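Uncharacterized protein (Thermus thermophilus HB8, PDB 6SCE) acts as a DNA nuclease in Type III CRISPR defence, activated when cyclic oligoadenylate binds, most likely through its CARF domain. Local coordinates at residues L10-A15 with P40-E45; P16-L21 with L140-R145; A34-F39 with A52-L57. One frame throughout, in Å; residues are numbered along the deposited sequence.

Contact 1 of 3, residues L10-A15 with P40-E45; sequences LGNDPA and PAWNEE. With nucleotides of chain B.
N12 meets W42 with both ends of its amide at the loop that follows the first strand of a Rossmann-like domain, probably the CARF domain, where the bound oligoadenylate lies. N12 OD1 accepts from W42 N at 2.9 Å, the donor tilted out of the carbonyl plane. The other end, ND2, sits over a face of the indole, 3.2 Å from W42 CG, with amide and ring planes 78° apart. ND2 also donates to N3 of A1 of chain B at 3.0 Å, so the amide reads the base edge while W42 holds its rotation. The same indole face extends under the nucleotide, W42 CH2 coming to 3.3 Å from N9 of A1 of chain B. N12 CG lies anti to the carbonyl carbon (chi1 -73°), beside a backbone N that donates almost straight to O2' of A1 of chain B. A water is hydrogen-bonded to both N12 OD1 and P40 O. Next along the loop, D13 N gives a 2.8 Å bond to OP1 of A2 of chain B, and G11 CA packs beside OP2. Further outward, R634 makes a cation-pi contact with W42. D13 caps the following helix: its OD1, which also bonds Y147 OH, takes A15 N at 3.0 Å through the anti lone pair.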
loop_
_atom_site.group_PDB
_atom_site.type_symbol
_atom_site.label_atom_id
_atom_site.label_comp_id
_atom_site.label_asym_id
_atom_site.label_seq_id
_atom_site.Cartn_x
_atom_site.Cartn_y
_atom_site.Cartn_z
ATOM N N LEU A 10 13.926 11.627 -6.186
ATOM C CA LEU A 10 13.026 11.199 -7.249
ATOM C C LEU A 10 12.668 9.720 -7.116
ATOM O O LEU A 10 13.516 8.840 -7.327
ATOM C CB LEU A 10 13.666 11.478 -8.610
ATOM C CG LEU A 10 12.800 11.193 -9.827
ATOM C CD1 LEU A 10 11.557 12.089 -9.804
ATOM C CD2 LEU A 10 13.624 11.345 -11.106
ATOM N N GLY A 11 11.420 9.450 -6.755
ATOM C CA GLY A 11 10.887 8.089 -6.709
ATOM C C GLY A 11 10.065 7.769 -7.935
ATOM O O GLY A 11 10.309 8.297 -9.025
ATOM N N ASN A 12 9.088 6.885 -7.776
ATOM C CA ASN A 12 8.300 6.456 -8.892
ATOM C C ASN A 12 7.547 7.581 -9.585
ATOM O O ASN A 12 7.468 7.619 -10.816
ATOM C CB ASN A 12 7.276 5.381 -8.476
ATOM C CG ASN A 12 7.925 4.048 -8.207
ATOM O OD1 ASN A 12 8.999 3.753 -8.751
ATOM N ND2 ASN A 12 7.330 3.274 -7.310
ATOM N N ASP A 13 6.903 8.431 -8.809
ATOM C CA ASP A 13 6.019 9.412 -9.391
ATOM C C ASP A 13 6.705 10.765 -9.679
ATOM O O ASP A 13 7.234 11.385 -8.781
ATOM C CB ASP A 13 4.790 9.648 -8.522
ATOM C CG ASP A 13 3.611 10.043 -9.362
ATOM O OD1 ASP A 13 3.632 11.165 -9.901
ATOM O OD2 ASP A 13 2.701 9.196 -9.520
ATOM N N PRO A 14 6.684 11.214 -10.934
ATOM C CA PRO A 14 7.358 12.477 -11.253
ATOM C C PRO A 14 6.577 13.707 -10.823
ATOM O O PRO A 14 7.135 14.811 -10.787
ATOM C CB PRO A 14 7.468 12.425 -12.783
ATOM C CG PRO A 14 6.307 11.616 -13.200
ATOM C CD PRO A 14 6.187 10.550 -12.144
ATOM N N ALA A 15 5.303 13.539 -10.506
ATOM C CA ALA A 15 4.476 14.730 -10.232
ATOM C C ALA A 15 4.937 15.599 -9.048
ATOM O O ALA A 15 4.971 16.827 -9.161
ATOM C CB ALA A 15 3.030 14.356 -10.077
ATOM N N PRO A 40 15.491 3.469 -8.493
ATOM C CA PRO A 40 15.025 2.720 -9.653
ATOM C C PRO A 40 13.521 2.678 -9.709
ATOM O O PRO A 40 12.878 2.467 -8.681
ATOM C CB PRO A 40 15.632 1.315 -9.429
ATOM C CG PRO A 40 16.870 1.598 -8.623
ATOM C CD PRO A 40 16.388 2.653 -7.645
ATOM N N ALA A 41 12.951 2.937 -10.880
ATOM C CA ALA A 41 11.510 2.844 -11.063
ATOM C C ALA A 41 11.012 1.444 -10.766
ATOM O O ALA A 41 11.632 0.484 -11.172
ATOM C CB ALA A 41 11.128 3.249 -12.478
ATOM N N TRP A 42 9.887 1.321 -10.068
ATOM C CA TRP A 42 9.385 -0.001 -9.660
ATOM C C TRP A 42 8.860 -0.836 -10.823
ATOM O O TRP A 42 8.788 -2.050 -10.717
ATOM C CB TRP A 42 8.272 0.137 -8.620
ATOM C CG TRP A 42 8.746 0.396 -7.249
ATOM C CD1 TRP A 42 9.993 0.758 -6.852
ATOM C CD2 TRP A 42 7.950 0.336 -6.066
ATOM N NE1 TRP A 42 10.019 0.931 -5.481
ATOM C CE2 TRP A 42 8.779 0.655 -4.984
ATOM C CE3 TRP A 42 6.610 0.033 -5.830
ATOM C CZ2 TRP A 42 8.317 0.687 -3.680
ATOM C CZ3 TRP A 42 6.148 0.075 -4.531
ATOM C CH2 TRP A 42 7.003 0.390 -3.480
ATOM N N ASN A 43 8.481 -0.199 -11.923
ATOM C CA ASN A 43 7.981 -0.938 -13.088
ATOM C C ASN A 43 8.196 -0.101 -14.336
ATOM O O ASN A 43 8.624 1.066 -14.255
ATOM C CB ASN A 43 6.511 -1.362 -12.900
ATOM C CG ASN A 43 5.555 -0.179 -12.771
ATOM O OD1 ASN A 43 5.770 0.870 -13.357
ATOM N ND2 ASN A 43 4.482 -0.363 -12.034
ATOM N N GLU A 44 7.885 -0.688 -15.483
ATOM C CA GLU A 44 8.104 -0.038 -16.774
ATOM C C GLU A 44 7.259 1.195 -16.985
ATOM O O GLU A 44 7.697 2.149 -17.644
ATOM C CB GLU A 44 7.813 -1.041 -17.930
ATOM N N GLU A 45 6.027 1.170 -16.496
ATOM C CA GLU A 45 5.167 2.339 -16.607
ATOM C C GLU A 45 5.738 3.560 -15.864
ATOM O O GLU A 45 5.731 4.672 -16.389
ATOM C CB GLU A 45 3.737 1.997 -16.173
ATOM C CG GLU A 45 3.088 1.114 -17.235
ATOM C CD GLU A 45 1.697 0.651 -16.889
ATOM O OE1 GLU A 45 1.419 0.461 -15.694
ATOM O OE2 GLU A 45 0.898 0.446 -17.835
ATOM P P A B 1 7.772 5.274 1.517
ATOM O OP1 A B 1 8.875 5.561 2.489
ATOM O OP2 A B 1 6.412 5.864 1.827
ATOM O "O5'" A B 1 8.289 5.767 0.090
ATOM C "C5'" A B 1 7.383 6.120 -0.952
ATOM C "C4'" A B 1 8.065 5.862 -2.274
ATOM O "O4'" A B 1 8.143 4.430 -2.502
ATOM C "C3'" A B 1 7.323 6.467 -3.470
ATOM O "O3'" A B 1 7.979 7.691 -3.825
ATOM C "C2'" A B 1 7.431 5.363 -4.533
ATOM O "O2'" A B 1 8.616 5.491 -5.291
ATOM C "C1'" A B 1 7.460 4.095 -3.689
ATOM N N9 A B 1 6.143 3.571 -3.325
ATOM C C8 A B 1 5.753 3.161 -2.081
ATOM N N7 A B 1 4.519 2.727 -2.066
ATOM C C5 A B 1 4.084 2.838 -3.376
ATOM C C6 A B 1 2.857 2.537 -3.997
ATOM N N6 A B 1 1.806 2.052 -3.340
ATOM N N1 A B 1 2.756 2.765 -5.329
ATOM C C2 A B 1 3.822 3.268 -5.969
ATOM N N3 A B 1 5.017 3.603 -5.482
ATOM C C4 A B 1 5.083 3.362 -4.163
ATOM P P A B 2 7.356 8.677 -4.936
ATOM O OP1 A B 2 6.641 7.962 -6.038
ATOM O OP2 A B 2 8.451 9.674 -5.208
ATOM O "O5'" A B 2 6.235 9.427 -4.066
ATOM C "C5'" A B 2 6.664 10.392 -3.077
ATOM C "C4'" A B 2 5.453 11.009 -2.425
ATOM O "O4'" A B 2 4.744 11.797 -3.419
ATOM C "C3'" A B 2 4.439 10.033 -1.841
ATOM O "O3'" A B 2 3.939 10.495 -0.587
ATOM C "C2'" A B 2 3.312 10.048 -2.870
ATOM O "O2'" A B 2 2.052 9.780 -2.293
ATOM C "C1'" A B 2 3.377 11.488 -3.360
ATOM N N9 A B 2 2.758 11.727 -4.649
ATOM C C8 A B 2 2.479 10.803 -5.631
ATOM N N7 A B 2 1.855 11.333 -6.652
ATOM C C5 A B 2 1.695 12.670 -6.321
ATOM C C6 A B 2 1.092 13.752 -6.992
ATOM N N6 A B 2 0.444 13.637 -8.149
ATOM N N1 A B 2 1.151 14.964 -6.389
ATOM C C2 A B 2 1.716 15.045 -5.177
ATOM N N3 A B 2 2.302 14.097 -4.444
ATOM C C4 A B 2 2.248 12.918 -5.081
HETATM O O HOH W 1 11.387 4.626 -7.519
#

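Contact 2 of 3, residues P16-L21 with L140-R145; sequences PAYLGL and LEEYAR. With nucleotides of chain B.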
loop_
_atom_site.group_PDB
_atom_site.type_symbol
_atom_site.label_atom_id
_atom_site.label_comp_id
_atom_site.label_asym_id
_atom_site.label_seq_id
_atom_site.Cartn_x
_atom_site.Cartn_y
_atom_site.Cartn_z
ATOM N N PRO A 16 5.296 14.995 -7.902
ATOM C CA PRO A 16 5.768 15.876 -6.823
ATOM C C PRO A 16 7.113 16.518 -7.123
ATOM O O PRO A 16 7.377 17.601 -6.647
ATOM C CB PRO A 16 5.880 14.954 -5.604
ATOM C CG PRO A 16 5.919 13.570 -6.175
ATOM C CD PRO A 16 5.082 13.612 -7.433
ATOM N N ALA A 17 7.939 15.851 -7.931
ATOM C CA ALA A 17 9.236 16.414 -8.351
ATOM C C ALA A 17 9.006 17.629 -9.257
ATOM O O ALA A 17 9.672 18.675 -9.134
ATOM C CB ALA A 17 10.047 15.353 -9.084
ATOM N N TYR A 18 8.065 17.473 -10.176
ATOM C CA TYR A 18 7.691 18.570 -11.069
ATOM C C TYR A 18 7.034 19.710 -10.315
ATOM O O TYR A 18 7.416 20.886 -10.491
ATOM C CB TYR A 18 6.825 18.070 -12.213
ATOM C CG TYR A 18 6.384 19.157 -13.151
ATOM C CD1 TYR A 18 7.304 20.038 -13.718
ATOM C CD2 TYR A 18 5.048 19.299 -13.488
ATOM C CE1 TYR A 18 6.893 21.032 -14.600
ATOM C CE2 TYR A 18 4.635 20.283 -14.365
ATOM C CZ TYR A 18 5.561 21.155 -14.909
ATOM O OH TYR A 18 5.124 22.144 -15.784
ATOM N N LEU A 19 6.111 19.395 -9.423
ATOM C CA LEU A 19 5.517 20.411 -8.605
ATOM C C LEU A 19 6.562 21.227 -7.838
ATOM O O LEU A 19 6.474 22.474 -7.788
ATOM C CB LEU A 19 4.492 19.786 -7.651
ATOM C CG LEU A 19 3.779 20.724 -6.703
ATOM C CD1 LEU A 19 3.020 21.807 -7.463
ATOM C CD2 LEU A 19 2.834 19.928 -5.801
ATOM N N GLY A 20 7.573 20.553 -7.253
ATOM C CA GLY A 20 8.613 21.254 -6.511
ATOM C C GLY A 20 9.417 22.183 -7.402
ATOM O O GLY A 20 9.738 23.308 -6.987
ATOM N N LEU A 21 9.671 21.768 -8.642
ATOM C CA LEU A 21 10.332 22.631 -9.621
ATOM C C LEU A 21 9.488 23.892 -9.905
ATOM O O LEU A 21 10.025 25.006 -9.911
ATOM C CB LEU A 21 10.651 21.881 -10.906
ATOM C CG LEU A 21 11.392 22.692 -11.967
ATOM C CD1 LEU A 21 12.698 23.324 -11.483
ATOM C CD2 LEU A 21 11.639 21.850 -13.207
ATOM N N LEU A 140 -4.359 19.785 -15.803
ATOM C CA LEU A 140 -4.719 18.565 -16.495
ATOM C C LEU A 140 -3.731 18.283 -17.593
ATOM O O LEU A 140 -3.336 17.136 -17.806
ATOM C CB LEU A 140 -6.158 18.624 -17.025
ATOM C CG LEU A 140 -6.621 17.269 -17.586
ATOM C CD1 LEU A 140 -8.076 16.969 -17.287
ATOM C CD2 LEU A 140 -6.334 17.144 -19.078
ATOM N N GLU A 141 -3.314 19.323 -18.314
ATOM C CA GLU A 141 -2.403 19.100 -19.429
ATOM C C GLU A 141 -1.038 18.606 -18.934
ATOM O O GLU A 141 -0.393 17.790 -19.588
ATOM C CB GLU A 141 -2.198 20.390 -20.206
ATOM C CG GLU A 141 -3.410 20.796 -21.018
ATOM C CD GLU A 141 -4.596 21.216 -20.186
ATOM O OE1 GLU A 141 -4.427 21.796 -19.062
ATOM O OE2 GLU A 141 -5.728 20.935 -20.691
ATOM N N GLU A 142 -0.616 19.132 -17.797
ATOM C CA GLU A 142 0.674 18.671 -17.177
ATOM C C GLU A 142 0.552 17.193 -16.762
ATOM O O GLU A 142 1.434 16.403 -17.040
ATOM C CB GLU A 142 1.040 19.588 -16.035
ATOM C CG GLU A 142 1.659 20.892 -16.521
ATOM C CD GLU A 142 1.801 21.965 -15.478
ATOM O OE1 GLU A 142 1.009 21.994 -14.511
ATOM O OE2 GLU A 142 2.740 22.816 -15.614
ATOM N N TYR A 143 -0.558 16.812 -16.107
ATOM C CA TYR A 143 -0.773 15.394 -15.818
ATOM C C TYR A 143 -0.849 14.527 -17.058
ATOM O O TYR A 143 -0.332 13.425 -17.060
ATOM C CB TYR A 143 -2.014 15.198 -14.959
ATOM C CG TYR A 143 -1.763 15.385 -13.509
ATOM C CD1 TYR A 143 -0.982 14.477 -12.804
ATOM C CD2 TYR A 143 -2.277 16.454 -12.825
ATOM C CE1 TYR A 143 -0.774 14.616 -11.452
ATOM C CE2 TYR A 143 -2.082 16.590 -11.463
ATOM C CZ TYR A 143 -1.309 15.676 -10.785
ATOM O OH TYR A 143 -1.069 15.837 -9.419
ATOM N N ALA A 144 -1.478 15.029 -18.121
ATOM C CA ALA A 144 -1.577 14.263 -19.350
ATOM C C ALA A 144 -0.212 13.991 -19.947
ATOM O O ALA A 144 0.066 12.866 -20.419
ATOM C CB ALA A 144 -2.481 14.967 -20.368
ATOM N N ARG A 145 0.675 14.975 -19.931
ATOM C CA ARG A 145 1.968 14.720 -20.545
ATOM C C ARG A 145 2.874 13.841 -19.640
ATOM O O ARG A 145 3.716 13.121 -20.137
ATOM C CB ARG A 145 2.651 16.014 -21.037
ATOM C CG ARG A 145 3.080 16.966 -19.947
ATOM C CD ARG A 145 3.865 18.169 -20.497
ATOM N NE ARG A 145 5.008 17.723 -21.263
ATOM C CZ ARG A 145 5.637 18.417 -22.188
ATOM N NH1 ARG A 145 5.299 19.687 -22.439
ATOM N NH2 ARG A 145 6.655 17.841 -22.818
ATOM P P A B 2 7.356 8.677 -4.936
ATOM O OP1 A B 2 6.641 7.962 -6.038
ATOM O OP2 A B 2 8.451 9.674 -5.208
ATOM O "O5'" A B 2 6.235 9.427 -4.066
ATOM C "C5'" A B 2 6.664 10.392 -3.077
ATOM C "C4'" A B 2 5.453 11.009 -2.425
ATOM O "O4'" A B 2 4.744 11.797 -3.419
ATOM C "C3'" A B 2 4.439 10.033 -1.841
ATOM O "O3'" A B 2 3.939 10.495 -0.587
ATOM C "C2'" A B 2 3.312 10.048 -2.870
ATOM O "O2'" A B 2 2.052 9.780 -2.293
ATOM C "C1'" A B 2 3.377 11.488 -3.360
ATOM N N9 A B 2 2.758 11.727 -4.649
ATOM C C8 A B 2 2.479 10.803 -5.631
ATOM N N7 A B 2 1.855 11.333 -6.652
ATOM C C5 A B 2 1.695 12.670 -6.321
ATOM C C6 A B 2 1.092 13.752 -6.992
ATOM N N6 A B 2 0.444 13.637 -8.149
ATOM N N1 A B 2 1.151 14.964 -6.389
ATOM C C2 A B 2 1.716 15.045 -5.177
ATOM N N3 A B 2 2.302 14.097 -4.444
ATOM C C4 A B 2 2.248 12.918 -5.081
#
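Y18 and E142 bridge two helices of the probable CARF region: 15-28, the first helix of its Rossmann-like fold, and 140-148, which comes after the seven-stranded sheet. Their backbones stay well apart, Y18 CA and E142 CA being 9.3 Å from each other, and the two side chains alone span the distance. The hydrogen bond between them is very short, Y18 OH donating to E142 OE2 at 2.5 Å. The carboxylate arrives at the edge of the phenol with its CD in the ring plane, and its own plane stands 87° from that of the ring. E142 runs extended beyond CG, which carries the acid out to the hydroxyl, and its CG packs 3.7 Å from Y18 CE2. Among ionic contacts, E142 OE1 forms a salt bridge with K22, and the same oxygen bonds T139 N just before its helix. These further partners probably fix the carboxylate's rotation and help to balance its negative charge. Apolar contacts come from helix 44-59, whose F53 and L56 touch Y18. Contacts with the nucleotide use both helices. P16 packs against A2 of chain B, its CG 3.5 Å from O4' and its CD 3.7 Å from C5. Y143 OH, which also bonds G186 O, receives N6 of this adenine at the edge of its ring, in plane, over 3.0 Å and at an N-H...O angle of 171°.

Contact 3 of 3, residues A34-F39 with A52-L57; sequences AVFYSF and AFFRLL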
loop_
_atom_site.group_PDB
_atom_site.type_symbol
_atom_site.label_atom_id
_atom_site.label_comp_id
_atom_site.label_asym_id
_atom_site.label_seq_id
_atom_site.Cartn_x
_atom_site.Cartn_y
_atom_site.Cartn_z
ATOM N N ALA A 34 18.851 21.006 -12.517
ATOM C CA ALA A 34 18.174 20.190 -11.503
ATOM C C ALA A 34 18.997 18.938 -11.348
ATOM O O ALA A 34 19.502 18.407 -12.320
ATOM C CB ALA A 34 16.769 19.837 -11.943
ATOM N N VAL A 35 19.147 18.486 -10.111
ATOM C CA VAL A 35 19.833 17.251 -9.832
ATOM C C VAL A 35 18.827 16.318 -9.158
ATOM O O VAL A 35 18.253 16.674 -8.135
ATOM C CB VAL A 35 21.043 17.478 -8.886
ATOM C CG1 VAL A 35 21.780 16.177 -8.632
ATOM C CG2 VAL A 35 22.014 18.519 -9.443
ATOM N N PHE A 36 18.654 15.144 -9.720
ATOM C CA PHE A 36 17.728 14.173 -9.185
ATOM C C PHE A 36 18.464 13.004 -8.554
ATOM O O PHE A 36 19.265 12.357 -9.200
ATOM C CB PHE A 36 16.814 13.678 -10.268
ATOM C CG PHE A 36 15.934 14.760 -10.795
ATOM C CD1 PHE A 36 14.889 15.237 -10.028
ATOM C CD2 PHE A 36 16.226 15.378 -11.992
ATOM C CE1 PHE A 36 14.085 16.284 -10.488
ATOM C CE2 PHE A 36 15.443 16.425 -12.455
ATOM C CZ PHE A 36 14.382 16.890 -11.707
ATOM N N TYR A 37 18.153 12.741 -7.307
ATOM C CA TYR A 37 18.703 11.578 -6.597
ATOM C C TYR A 37 17.655 10.501 -6.709
ATOM O O TYR A 37 16.653 10.460 -5.960
ATOM C CB TYR A 37 19.049 11.978 -5.169
ATOM C CG TYR A 37 19.992 13.148 -5.123
ATOM C CD1 TYR A 37 21.374 12.980 -5.264
ATOM C CD2 TYR A 37 19.510 14.444 -4.981
ATOM C CE1 TYR A 37 22.233 14.080 -5.240
ATOM C CE2 TYR A 37 20.359 15.525 -4.955
ATOM C CZ TYR A 37 21.705 15.341 -5.099
ATOM O OH TYR A 37 22.487 16.433 -5.101
ATOM N N SER A 38 17.832 9.673 -7.721
ATOM C CA SER A 38 16.770 8.843 -8.169
ATOM C C SER A 38 16.906 7.428 -7.646
ATOM O O SER A 38 18.031 6.873 -7.471
ATOM C CB SER A 38 16.680 8.878 -9.682
ATOM O OG SER A 38 17.680 8.081 -10.224
ATOM N N PHE A 39 15.736 6.875 -7.385
ATOM C CA PHE A 39 15.571 5.470 -7.091
ATOM C C PHE A 39 15.128 4.760 -8.345
ATOM O O PHE A 39 14.402 5.335 -9.143
ATOM C CB PHE A 39 14.491 5.301 -6.024
ATOM C CG PHE A 39 14.807 6.028 -4.767
ATOM C CD1 PHE A 39 14.448 7.352 -4.612
ATOM C CD2 PHE A 39 15.558 5.408 -3.765
ATOM C CE1 PHE A 39 14.776 8.054 -3.457
ATOM C CE2 PHE A 39 15.885 6.103 -2.601
ATOM C CZ PHE A 39 15.474 7.423 -2.439
ATOM N N ALA A 52 9.000 10.787 -19.517
ATOM C CA ALA A 52 8.116 11.892 -19.877
ATOM C C ALA A 52 8.433 13.161 -19.065
ATOM O O ALA A 52 8.405 14.279 -19.574
ATOM C CB ALA A 52 6.677 11.478 -19.712
ATOM N N PHE A 53 8.775 12.983 -17.799
ATOM C CA PHE A 53 9.160 14.076 -16.960
ATOM C C PHE A 53 10.466 14.707 -17.482
ATOM O O PHE A 53 10.575 15.934 -17.593
ATOM C CB PHE A 53 9.324 13.576 -15.525
ATOM C CG PHE A 53 9.880 14.585 -14.561
ATOM C CD1 PHE A 53 9.342 15.853 -14.457
ATOM C CD2 PHE A 53 10.927 14.239 -13.713
ATOM C CE1 PHE A 53 9.857 16.776 -13.561
ATOM C CE2 PHE A 53 11.396 15.135 -12.778
ATOM C CZ PHE A 53 10.869 16.414 -12.702
ATOM N N PHE A 54 11.429 13.878 -17.825
ATOM C CA PHE A 54 12.693 14.372 -18.358
ATOM C C PHE A 54 12.529 15.096 -19.709
ATOM O O PHE A 54 13.173 16.111 -19.940
ATOM C CB PHE A 54 13.730 13.252 -18.477
ATOM C CG PHE A 54 14.217 12.719 -17.150
ATOM C CD1 PHE A 54 14.067 13.450 -15.978
ATOM C CD2 PHE A 54 14.848 11.475 -17.077
ATOM C CE1 PHE A 54 14.523 12.960 -14.759
ATOM C CE2 PHE A 54 15.297 11.000 -15.856
ATOM C CZ PHE A 54 15.136 11.747 -14.708
ATOM N N ARG A 55 11.601 14.629 -20.521
ATOM C CA ARG A 55 11.206 15.335 -21.745
ATOM C C ARG A 55 10.629 16.716 -21.458
ATOM O O ARG A 55 10.962 17.685 -22.130
ATOM C CB ARG A 55 10.213 14.468 -22.549
ATOM C CG ARG A 55 9.682 15.097 -23.818
ATOM C CD ARG A 55 8.595 14.221 -24.436
ATOM N NE ARG A 55 7.911 14.886 -25.551
ATOM C CZ ARG A 55 6.971 14.325 -26.313
ATOM N NH1 ARG A 55 6.426 15.022 -27.301
ATOM N NH2 ARG A 55 6.565 13.077 -26.087
ATOM N N LEU A 56 9.771 16.822 -20.453
ATOM C CA LEU A 56 9.262 18.090 -20.028
ATOM C C LEU A 56 10.382 19.001 -19.528
ATOM O O LEU A 56 10.448 20.180 -19.914
ATOM C CB LEU A 56 8.203 17.890 -18.942
ATOM C CG LEU A 56 7.630 19.112 -18.264
ATOM C CD1 LEU A 56 7.006 20.066 -19.266
ATOM C CD2 LEU A 56 6.587 18.687 -17.239
ATOM N N LEU A 57 11.282 18.481 -18.693
ATOM C CA LEU A 57 12.402 19.310 -18.269
ATOM C C LEU A 57 13.167 19.845 -19.472
ATOM O O LEU A 57 13.499 21.020 -19.512
ATOM C CB LEU A 57 13.365 18.554 -17.363
ATOM C CG LEU A 57 12.730 18.101 -16.054
ATOM C CD1 LEU A 57 13.769 17.361 -15.245
ATOM C CD2 LEU A 57 12.194 19.287 -15.277
#
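F36 points from its strand straight into three side chains of helix 52-57, F53, F54 and L57, and its ring is the piece they all touch. F53 approaches from the opposite direction and turns its edge toward the face of F36 in an offset edge-to-face pair, planes 72° apart and centroids separated by 5.3 Å. The touching atoms are F53 CE2 and F36 CZ, 3.6 Å apart. F54 takes another course: its ring slides past F36 the opposite way with planes at 42°, and the approach, F54 CE1 to F36 CD2 at 4.1 Å, is looser. Different first torsions let these neighbours on the helix reach one target, F53 with CG anti to its backbone N (chi1 173°), F54 with CG anti to its carbonyl carbon. The aromatic cluster lies between sheet and helix in the beta-alpha-beta unit of strand 33-38, helix 44-59 and strand 64-67. Helix and strand run almost antiparallel there, with short-segment axes 12.2 Å apart at closest, a separation that the rings of F36, F53 and F54 help to span. Y64 of the parallel strand 64-67 stacks on F54 and touches F36, while A17 of helix 15-28 packs on F53. L57, one turn after F53, also meets F36 head-on from the helix. Its CD1 lies 3.4 Å from F36 CE2 and also sits 3.9 Å above the plane of the F53 ring, offset toward the rim.

In the fold
From the N terminus, strand 5-10 runs into the loop of contact 1, and helix 15-28 follows at once with the first half of contact 2. Strand 33-38 then opens contact 3. Residues 40-45 close contact 1 before helix 44-59 completes contact 3, so these two cross; contacts 1 and 2 cross as well. Contact 2 closes last, through helix 140-148, and contact 3 is nested within its loop. L10 pairs by backbone with Y37 and F39, joining contact 1 to the strand of contact 3. P14 CB on F53 CB (3.5 Å) and L21 CD2 on L57 CD2 (3.3 Å) tie contacts 1 and 2 respectively to contact 3 on helix 44-59. Contacts 1 and 2 share nucleotide A2 of chain B.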